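Transcriptional regulator ComR (Streptococcus vestibularis F0396, PDB 6HU8) probably binds DNA through a helix-turn-helix domain and acts as a competence regulator of the RNPP family, whose TPR domain responds to signalling peptides. Local coordinates at residues L126-S131 / I166-Y171; N83-F88 / K98-L103; D5-R10 / D70-P75. One frame throughout, in Å; residues are numbered along the deposited sequence.

Interaction 1 of 3, residues L126-S131 / I166-Y171; sequences LENILS and IDYYFY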
loop_
_atom_site.group_PDB
_atom_site.type_symbol
_atom_site.label_atom_id
_atom_site.label_comp_id
_atom_site.label_asym_id
_atom_site.label_seq_id
_atom_site.Cartn_x
_atom_site.Cartn_y
_atom_site.Cartn_z
ATOM N N LEU A 126 4.621 -5.101 3.113
ATOM C CA LEU A 126 5.151 -4.460 4.305
ATOM C C LEU A 126 6.530 -5.002 4.649
ATOM O O LEU A 126 7.447 -4.243 4.971
ATOM C CB LEU A 126 4.203 -4.667 5.492
ATOM C CG LEU A 126 2.871 -3.931 5.399
ATOM C CD1 LEU A 126 1.918 -4.437 6.464
ATOM C CD2 LEU A 126 3.104 -2.435 5.549
ATOM N N GLU A 127 6.670 -6.321 4.575
ATOM C CA GLU A 127 7.919 -6.971 4.937
ATOM C C GLU A 127 9.031 -6.621 3.950
ATOM O O GLU A 127 10.143 -6.304 4.368
ATOM C CB GLU A 127 7.733 -8.483 5.009
ATOM C CG GLU A 127 8.910 -9.214 5.624
ATOM C CD GLU A 127 8.823 -10.721 5.441
ATOM O OE1 GLU A 127 8.948 -11.447 6.446
ATOM O OE2 GLU A 127 8.643 -11.181 4.291
ATOM N N ASN A 128 8.732 -6.683 2.650
ATOM C CA ASN A 128 9.723 -6.390 1.621
ATOM C C ASN A 128 10.228 -4.939 1.717
ATOM O O ASN A 128 11.428 -4.706 1.791
ATOM C CB ASN A 128 9.151 -6.677 0.227
ATOM C CG ASN A 128 9.147 -8.175 -0.117
ATOM O OD1 ASN A 128 9.560 -9.005 0.688
ATOM N ND2 ASN A 128 8.669 -8.516 -1.317
ATOM N N ILE A 129 9.316 -3.973 1.740
ATOM C CA ILE A 129 9.697 -2.568 1.866
ATOM C C ILE A 129 10.472 -2.315 3.167
ATOM O O ILE A 129 11.571 -1.762 3.131
ATOM C CB ILE A 129 8.463 -1.621 1.813
ATOM C CG1 ILE A 129 7.777 -1.708 0.447
ATOM C CG2 ILE A 129 8.872 -0.171 2.103
ATOM C CD1 ILE A 129 6.485 -0.933 0.350
ATOM N N LEU A 130 9.908 -2.724 4.305
ATOM C CA LEU A 130 10.552 -2.507 5.607
ATOM C C LEU A 130 11.953 -3.103 5.701
ATOM O O LEU A 130 12.790 -2.611 6.457
ATOM C CB LEU A 130 9.709 -3.094 6.732
ATOM C CG LEU A 130 8.528 -2.276 7.254
ATOM C CD1 LEU A 130 7.592 -3.186 8.026
ATOM C CD2 LEU A 130 9.002 -1.119 8.135
ATOM N N SER A 131 12.207 -4.162 4.936
ATOM C CA SER A 131 13.494 -4.841 4.997
ATOM C C SER A 131 14.395 -4.507 3.806
ATOM O O SER A 131 15.533 -4.967 3.741
ATOM C CB SER A 131 13.284 -6.349 5.071
ATOM O OG SER A 131 12.871 -6.850 3.806
ATOM N N ILE A 166 -0.285 -0.019 -3.937
ATOM C CA ILE A 166 0.198 1.217 -4.550
ATOM C C ILE A 166 1.537 1.625 -3.924
ATOM O O ILE A 166 2.407 2.180 -4.596
ATOM C CB ILE A 166 -0.841 2.356 -4.410
ATOM C CG1 ILE A 166 -2.053 2.060 -5.293
ATOM C CG2 ILE A 166 -0.227 3.718 -4.791
ATOM C CD1 ILE A 166 -3.185 3.058 -5.156
ATOM N N ASP A 167 1.715 1.330 -2.642
ATOM C CA ASP A 167 3.015 1.537 -2.015
ATOM C C ASP A 167 4.096 0.675 -2.701
ATOM O O ASP A 167 5.190 1.170 -3.021
ATOM C CB ASP A 167 2.933 1.218 -0.522
ATOM C CG ASP A 167 3.902 2.028 0.302
ATOM O OD1 ASP A 167 4.710 2.783 -0.287
ATOM O OD2 ASP A 167 3.846 1.903 1.543
ATOM N N TYR A 168 3.782 -0.598 -2.949
ATOM C CA TYR A 168 4.735 -1.516 -3.589
ATOM C C TYR A 168 5.073 -1.043 -5.003
ATOM O O TYR A 168 6.215 -1.190 -5.478
ATOM C CB TYR A 168 4.174 -2.942 -3.634
ATOM C CG TYR A 168 5.220 -4.036 -3.652
ATOM C CD1 TYR A 168 6.329 -3.983 -2.808
ATOM C CD2 TYR A 168 5.087 -5.143 -4.492
ATOM C CE1 TYR A 168 7.281 -4.992 -2.813
ATOM C CE2 TYR A 168 6.027 -6.163 -4.499
ATOM C CZ TYR A 168 7.122 -6.081 -3.662
ATOM O OH TYR A 168 8.048 -7.092 -3.668
ATOM N N TYR A 169 4.077 -0.481 -5.678
ATOM C CA TYR A 169 4.291 0.103 -7.001
ATOM C C TYR A 169 5.327 1.234 -6.927
ATOM O O TYR A 169 6.322 1.218 -7.657
ATOM C CB TYR A 169 2.961 0.601 -7.592
ATOM C CG TYR A 169 3.126 1.627 -8.704
ATOM C CD1 TYR A 169 3.797 1.305 -9.891
ATOM C CD2 TYR A 169 2.604 2.911 -8.571
ATOM C CE1 TYR A 169 3.955 2.247 -10.909
ATOM C CE2 TYR A 169 2.766 3.868 -9.586
ATOM C CZ TYR A 169 3.440 3.524 -10.747
ATOM O OH TYR A 169 3.598 4.453 -11.749
ATOM N N PHE A 170 5.116 2.204 -6.035
ATOM C CA PHE A 170 6.079 3.296 -5.862
ATOM C C PHE A 170 7.464 2.759 -5.516
ATOM O O PHE A 170 8.485 3.280 -5.988
ATOM C CB PHE A 170 5.599 4.275 -4.784
ATOM C CG PHE A 170 4.363 5.027 -5.175
ATOM C CD1 PHE A 170 4.176 5.436 -6.493
ATOM C CD2 PHE A 170 3.390 5.322 -4.242
ATOM C CE1 PHE A 170 3.040 6.135 -6.878
ATOM C CE2 PHE A 170 2.248 6.028 -4.620
ATOM C CZ PHE A 170 2.070 6.422 -5.941
ATOM N N TYR A 171 7.487 1.699 -4.710
ATOM C CA TYR A 171 8.723 1.002 -4.366
ATOM C C TYR A 171 9.468 0.484 -5.602
ATOM O O TYR A 171 10.695 0.405 -5.588
ATOM C CB TYR A 171 8.406 -0.150 -3.423
ATOM C CG TYR A 171 9.591 -0.873 -2.818
ATOM C CD1 TYR A 171 10.436 -0.235 -1.921
ATOM C CD2 TYR A 171 9.818 -2.219 -3.091
ATOM C CE1 TYR A 171 11.504 -0.910 -1.331
ATOM C CE2 TYR A 171 10.875 -2.903 -2.509
ATOM C CZ TYR A 171 11.717 -2.244 -1.629
ATOM O OH TYR A 171 12.771 -2.921 -1.050
#

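Interaction 2 of 3, residues N83-F88 / K98-L103; sequences NRLIKF and KQKLDL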
loop_
_atom_site.group_PDB
_atom_site.type_symbol
_atom_site.label_atom_id
_atom_site.label_comp_id
_atom_site.label_asym_id
_atom_site.label_seq_id
_atom_site.Cartn_x
_atom_site.Cartn_y
_atom_site.Cartn_z
ATOM N N ASN A 83 -4.549 -4.123 12.036
ATOM C CA ASN A 83 -4.754 -2.712 12.343
ATOM C C ASN A 83 -3.611 -2.155 13.194
ATOM O O ASN A 83 -3.057 -1.109 12.872
ATOM C CB ASN A 83 -6.103 -2.506 13.047
ATOM C CG ASN A 83 -6.465 -1.030 13.214
ATOM O OD1 ASN A 83 -6.665 -0.317 12.234
ATOM N ND2 ASN A 83 -6.573 -0.577 14.462
ATOM N N ARG A 84 -3.247 -2.858 14.265
ATOM C CA ARG A 84 -2.138 -2.415 15.115
ATOM C C ARG A 84 -0.829 -2.317 14.329
ATOM O O ARG A 84 -0.090 -1.333 14.462
ATOM C CB ARG A 84 -1.957 -3.356 16.310
ATOM C CG ARG A 84 -2.989 -3.165 17.414
ATOM C CD ARG A 84 -2.789 -4.162 18.550
ATOM N NE ARG A 84 -4.067 -4.683 19.029
ATOM C CZ ARG A 84 -4.378 -5.975 19.063
ATOM N NH1 ARG A 84 -5.569 -6.372 19.501
ATOM N NH2 ARG A 84 -3.494 -6.876 18.655
ATOM N N LEU A 85 -0.563 -3.336 13.513
ATOM C CA LEU A 85 0.622 -3.396 12.646
ATOM C C LEU A 85 0.762 -2.194 11.704
ATOM O O LEU A 85 1.821 -1.570 11.630
ATOM C CB LEU A 85 0.593 -4.699 11.816
ATOM C CG LEU A 85 1.457 -4.736 10.549
ATOM C CD1 LEU A 85 2.923 -4.588 10.900
ATOM C CD2 LEU A 85 1.239 -6.012 9.713
ATOM N N ILE A 86 -0.301 -1.887 10.971
ATOM C CA ILE A 86 -0.279 -0.828 9.968
ATOM C C ILE A 86 -0.156 0.555 10.603
ATOM O O ILE A 86 0.434 1.463 10.014
ATOM C CB ILE A 86 -1.543 -0.890 9.087
ATOM C CG1 ILE A 86 -1.589 -2.227 8.337
ATOM C CG2 ILE A 86 -1.597 0.285 8.104
ATOM C CD1 ILE A 86 -2.613 -2.280 7.242
ATOM N N LYS A 87 -0.703 0.691 11.811
ATOM C CA LYS A 87 -0.700 1.946 12.573
ATOM C C LYS A 87 0.665 2.251 13.201
ATOM O O LYS A 87 0.944 3.386 13.589
ATOM C CB LYS A 87 -1.768 1.897 13.676
ATOM C CG LYS A 87 -3.116 2.446 13.253
ATOM C CD LYS A 87 -4.245 1.929 14.140
ATOM C CE LYS A 87 -4.076 2.322 15.594
ATOM N NZ LYS A 87 -5.290 1.910 16.351
ATOM N N PHE A 88 1.501 1.221 13.300
ATOM C CA PHE A 88 2.814 1.294 13.940
ATOM C C PHE A 88 3.843 2.054 13.076
ATOM O O PHE A 88 4.252 1.563 12.019
ATOM C CB PHE A 88 3.288 -0.140 14.221
ATOM C CG PHE A 88 4.430 -0.243 15.190
ATOM C CD1 PHE A 88 5.727 0.043 14.795
ATOM C CD2 PHE A 88 4.209 -0.669 16.491
ATOM C CE1 PHE A 88 6.778 -0.063 15.687
ATOM C CE2 PHE A 88 5.258 -0.782 17.386
ATOM C CZ PHE A 88 6.546 -0.475 16.982
ATOM N N LYS A 98 12.528 -3.349 13.420
ATOM C CA LYS A 98 12.572 -4.729 13.886
ATOM C C LYS A 98 11.275 -5.120 14.588
ATOM O O LYS A 98 10.770 -6.228 14.405
ATOM C CB LYS A 98 13.752 -4.949 14.831
ATOM C CG LYS A 98 13.756 -6.320 15.482
ATOM C CD LYS A 98 14.018 -6.214 16.971
ATOM C CE LYS A 98 13.877 -7.556 17.675
ATOM N NZ LYS A 98 12.528 -7.736 18.282
ATOM N N GLN A 99 10.753 -4.210 15.405
ATOM C CA GLN A 99 9.500 -4.450 16.116
ATOM C C GLN A 99 8.374 -4.743 15.141
ATOM O O GLN A 99 7.599 -5.666 15.349
ATOM C CB GLN A 99 9.122 -3.251 16.983
ATOM C CG GLN A 99 9.664 -3.306 18.394
ATOM C CD GLN A 99 9.677 -1.941 19.058
ATOM O OE1 GLN A 99 8.846 -1.650 19.918
ATOM N NE2 GLN A 99 10.628 -1.096 18.664
ATOM N N LYS A 100 8.307 -3.943 14.079
ATOM C CA LYS A 100 7.263 -4.063 13.070
ATOM C C LYS A 100 7.404 -5.358 12.279
ATOM O O LYS A 100 6.410 -6.022 11.995
ATOM C CB LYS A 100 7.286 -2.856 12.121
ATOM C CG LYS A 100 5.993 -2.666 11.336
ATOM C CD LYS A 100 5.803 -1.220 10.886
ATOM C CE LYS A 100 4.573 -1.066 9.997
ATOM N NZ LYS A 100 4.316 0.360 9.630
ATOM N N LEU A 101 8.633 -5.718 11.919
ATOM C CA LEU A 101 8.860 -6.975 11.210
ATOM C C LEU A 101 8.469 -8.162 12.092
ATOM O O LEU A 101 7.933 -9.157 11.602
ATOM C CB LEU A 101 10.317 -7.090 10.756
ATOM C CG LEU A 101 10.784 -6.039 9.750
ATOM C CD1 LEU A 101 12.299 -6.024 9.684
ATOM C CD2 LEU A 101 10.197 -6.300 8.378
ATOM N N ASP A 102 8.704 -8.051 13.398
ATOM C CA ASP A 102 8.297 -9.115 14.309
ATOM C C ASP A 102 6.780 -9.224 14.377
ATOM O O ASP A 102 6.243 -10.324 14.513
ATOM C CB ASP A 102 8.877 -8.898 15.705
ATOM C CG ASP A 102 10.352 -9.255 15.779
ATOM O OD1 ASP A 102 10.836 -9.983 14.883
ATOM O OD2 ASP A 102 11.026 -8.811 16.734
ATOM N N LEU A 103 6.087 -8.092 14.267
ATOM C CA LEU A 103 4.627 -8.122 14.309
ATOM C C LEU A 103 4.083 -8.829 13.077
ATOM O O LEU A 103 3.166 -9.643 13.174
ATOM C CB LEU A 103 4.055 -6.715 14.409
ATOM C CG LEU A 103 4.394 -6.024 15.732
ATOM C CD1 LEU A 103 3.929 -4.577 15.720
ATOM C CD2 LEU A 103 3.791 -6.788 16.912
HETATM O O HOH W 1 2.458 0.853 7.843
#

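Interaction 3 of 3, residues D5-R10 / D70-P75; sequences DSIGLR and DRIEIP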
loop_
_atom_site.group_PDB
_atom_site.type_symbol
_atom_site.label_atom_id
_atom_site.label_comp_id
_atom_site.label_asym_id
_atom_site.label_seq_id
_atom_site.Cartn_x
_atom_site.Cartn_y
_atom_site.Cartn_z
ATOM N N ASP A 5 -7.968 -26.605 -1.276
ATOM C CA ASP A 5 -8.170 -27.670 -2.267
ATOM C C ASP A 5 -9.648 -27.900 -2.538
ATOM O O ASP A 5 -10.058 -28.002 -3.690
ATOM C CB ASP A 5 -7.553 -28.994 -1.809
ATOM C CG ASP A 5 -6.034 -28.962 -1.755
ATOM O OD1 ASP A 5 -5.407 -28.155 -2.479
ATOM O OD2 ASP A 5 -5.468 -29.766 -0.981
ATOM N N SER A 6 -10.454 -27.992 -1.477
ATOM C CA SER A 6 -11.856 -28.377 -1.653
ATOM C C SER A 6 -12.648 -27.253 -2.306
ATOM O O SER A 6 -13.423 -27.487 -3.239
ATOM C CB SER A 6 -12.493 -28.784 -0.316
ATOM O OG SER A 6 -12.398 -27.719 0.616
ATOM N N ILE A 7 -12.452 -26.034 -1.821
ATOM C CA ILE A 7 -13.093 -24.872 -2.430
ATOM C C ILE A 7 -12.651 -24.700 -3.897
ATOM O O ILE A 7 -13.493 -24.569 -4.780
ATOM C CB ILE A 7 -12.796 -23.582 -1.622
ATOM C CG1 ILE A 7 -13.512 -23.651 -0.267
ATOM C CG2 ILE A 7 -13.249 -22.348 -2.383
ATOM C CD1 ILE A 7 -13.176 -22.510 0.661
ATOM N N GLY A 8 -11.347 -24.705 -4.155
ATOM C CA GLY A 8 -10.855 -24.656 -5.530
ATOM C C GLY A 8 -11.501 -25.695 -6.456
ATOM O O GLY A 8 -11.914 -25.393 -7.579
ATOM N N LEU A 9 -11.612 -26.934 -5.995
ATOM C CA LEU A 9 -12.192 -27.981 -6.837
ATOM C C LEU A 9 -13.696 -27.780 -7.049
ATOM O O LEU A 9 -14.214 -28.086 -8.111
ATOM C CB LEU A 9 -11.922 -29.358 -6.235
ATOM C CG LEU A 9 -12.512 -30.560 -6.965
ATOM C CD1 LEU A 9 -11.839 -30.783 -8.342
ATOM C CD2 LEU A 9 -12.409 -31.791 -6.073
ATOM N N ARG A 10 -14.399 -27.243 -6.057
ATOM C CA ARG A 10 -15.827 -26.963 -6.242
ATOM C C ARG A 10 -16.046 -25.890 -7.292
ATOM O O ARG A 10 -16.943 -25.990 -8.127
ATOM C CB ARG A 10 -16.476 -26.535 -4.928
ATOM C CG ARG A 10 -16.984 -27.702 -4.120
ATOM C CD ARG A 10 -17.628 -27.243 -2.839
ATOM N NE ARG A 10 -17.265 -28.118 -1.726
ATOM C CZ ARG A 10 -16.432 -27.784 -0.742
ATOM N NH1 ARG A 10 -16.175 -28.661 0.223
ATOM N NH2 ARG A 10 -15.867 -26.573 -0.704
ATOM N N ASP A 70 -17.283 -25.546 3.922
ATOM C CA ASP A 70 -16.028 -24.798 4.074
ATOM C C ASP A 70 -16.299 -23.320 4.306
ATOM O O ASP A 70 -17.353 -22.818 3.925
ATOM C CB ASP A 70 -15.130 -24.961 2.834
ATOM C CG ASP A 70 -14.622 -26.376 2.658
ATOM O OD1 ASP A 70 -14.206 -26.980 3.667
ATOM O OD2 ASP A 70 -14.623 -26.876 1.507
ATOM N N ARG A 71 -15.342 -22.623 4.918
ATOM C CA ARG A 71 -15.478 -21.185 5.168
ATOM C C ARG A 71 -14.277 -20.399 4.662
ATOM O O ARG A 71 -13.197 -20.959 4.482
ATOM C CB ARG A 71 -15.671 -20.925 6.658
ATOM C CG ARG A 71 -16.764 -21.773 7.272
ATOM C CD ARG A 71 -16.499 -22.046 8.735
ATOM N NE ARG A 71 -16.673 -20.849 9.550
ATOM C CZ ARG A 71 -15.942 -20.564 10.624
ATOM N NH1 ARG A 71 -14.976 -21.392 11.012
ATOM N NH2 ARG A 71 -16.172 -19.452 11.310
ATOM N N ILE A 72 -14.475 -19.103 4.423
ATOM C CA ILE A 72 -13.385 -18.199 4.058
ATOM C C ILE A 72 -13.308 -17.003 4.995
ATOM O O ILE A 72 -12.589 -16.040 4.717
ATOM C CB ILE A 72 -13.528 -17.653 2.634
ATOM C CG1 ILE A 72 -14.894 -16.986 2.471
ATOM C CG2 ILE A 72 -13.308 -18.760 1.620
ATOM C CD1 ILE A 72 -15.014 -16.155 1.222
ATOM N N GLU A 73 -14.051 -17.047 6.097
ATOM C CA GLU A 73 -14.086 -15.886 6.969
ATOM C C GLU A 73 -12.861 -15.800 7.882
ATOM O O GLU A 73 -12.265 -16.808 8.289
ATOM C CB GLU A 73 -15.372 -15.871 7.799
ATOM C CG GLU A 73 -15.393 -16.825 8.961
ATOM C CD GLU A 73 -16.755 -16.851 9.615
ATOM O OE1 GLU A 73 -17.755 -16.662 8.889
ATOM O OE2 GLU A 73 -16.831 -17.052 10.846
ATOM N N ILE A 74 -12.509 -14.560 8.194
ATOM C CA ILE A 74 -11.286 -14.223 8.891
ATOM C C ILE A 74 -11.652 -13.729 10.289
ATOM O O ILE A 74 -12.560 -12.919 10.444
ATOM C CB ILE A 74 -10.500 -13.153 8.097
ATOM C CG1 ILE A 74 -10.341 -13.593 6.633
ATOM C CG2 ILE A 74 -9.152 -12.856 8.739
ATOM C CD1 ILE A 74 -9.768 -12.503 5.731
ATOM N N PRO A 75 -10.978 -14.258 11.317
ATOM C CA PRO A 75 -11.294 -13.874 12.702
ATOM C C PRO A 75 -11.077 -12.380 12.985
ATOM O O PRO A 75 -10.181 -11.771 12.401
ATOM C CB PRO A 75 -10.327 -14.729 13.534
ATOM C CG PRO A 75 -9.984 -15.898 12.651
ATOM C CD PRO A 75 -9.989 -15.352 11.244
#

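Interaction 1 of 3, residues L126-S131 / I166-Y171
N128 and Y168 meet through a hydrogen bond on the buried side of this contact. The amide nitrogen ND2 of N128 gives it to OH of Y168 over 2.8 Å, with an N-H...O angle of 153° and the hydroxyl close to the amide plane. Because OD1 of the same amide accepts from R138, the group is held from both ends and its rotation is fixed, which is what asparagine, with a donor and an acceptor on one short stem, can offer. Next to it, I129 presents CG1 to two tyrosines. CG1 of I129 sits over one face of the Y171 ring, 3.9 Å from its centroid, a CH-pi contact, and 4.2 Å from CD1 of Y168 at the edge of that ring. The hydroxyl of Y171 is bonded to the carbonyl of T133. The axes of segments 126-131 and 166-171 run at 37° and approach to 10.5 Å; their helices, 117-131 and 160-173, belong to the TPR domain, and helix 139-152, which comes between them in sequence, packs against Y168 from V141, E142 and Y145. The packing is looser toward D167, a partly exposed residue, where only CD1 of I129 reaches the carboxylate, 3.9 Å from CG of D167. The nearby carboxylate of D209 could raise the pKa of one of the pair.

Interaction 2 of 3, residues N83-F88 / K98-L103
The ammonium NZ of K100 is gripped twice: it donates to the carbonyl O of F88 over 2.7 Å, nearly along the C=O axis, and to a water whose oxygen lies 2.6 Å from NZ. This is the meeting of two antiparallel helices of the TPR domain, 76-87 and 94-111, whose segment axes run at 156° and approach to 9.9 Å. The water in turn donates to O of I86, so one lysine gathers carbonyls at the C-terminal end of helix 76-87, where the helix dipole would favour a positive charge. Lysine suits the place because its long chain is mostly hydrocarbon. With CG anti to the backbone N (chi1 -161°) and the rest extended, it runs through buried ground, and CG of K100 lies 3.6 Å from CD1 of L85, the two side chains crossing at about a right angle. L85 also packs on L123 and L126 of helix 117-131. F88, just past the helix, lays its large ring against segment 98-103. CD1 of L103 touches CD2 of F88 at 4.0 Å, while Q99, whose NE2 is bonded to O of E95, runs at about a right angle to F88, with OE1 at the ring edge and CB of Q99 3.8 Å from CZ of F88.

Interaction 3 of 3, residues D5-R10 / D70-P75
The side chain of D70 reaches from the loop between helices 63-67 and 76-87 to the first helix, 3-17, whose S6, I7 and R10 receive it. The loop joins the N-terminal helix-turn-helix bundle to the TPR domain. CB of D70 starts in apolar company, 3.7 Å from CG1 of I7 and 3.8 Å from its CD1, with the two side chains sliding past each other in opposite directions. CG of D70, anti to its own carbonyl carbon (chi1 -67°), comes to 3.3 Å from OG of S6. Of the two carboxylate oxygens, OD1 approaches OG of S6 no closer than 3.6 Å and takes no bond across the contact. OD2 accepts three. OG of S6 donates to D70 OD2 over 2.5 Å, from above the carboxylate plane; the same hydroxyl also lies in hydrogen-bonding range of O of I3. R10 then grips that same oxygen end-on, NH1 at 2.7 Å and NH2 at 2.6 Å from OD2 of D70, which lies in the guanidinium plane; guanidinium and carboxylate are turned 48° apart. Serine, one turn before R10, is short enough to donate from its place on the helix, and arginine long enough to reach the shared oxygen as a salt-bridge partner. Beside this polar cluster, I7 packs on I72, and both touch L67; CD1 of I7 lies 3.9 Å from CG2 of I72.

From the N terminus, interaction 3 comes first: helix 3-17 receives the loop segment 70-75, closing a span of 59 residues and tying the first helix to the connection into the TPR domain. Helix 76-87 starts just beyond P75, and interaction 2 then closes a short helical hairpin, nine residues between segments 83-88 and 98-103. Interaction 1 follows, bridging 34 residues from helix 117-131 to helix 160-173. The three stand in series, without nesting or crossing. Interactions 1 and 2 touch, L130 packing on L101 and K100 and L126 on L85, whereas interaction 3 stays about 10 Å, nearest atoms, from interaction 2.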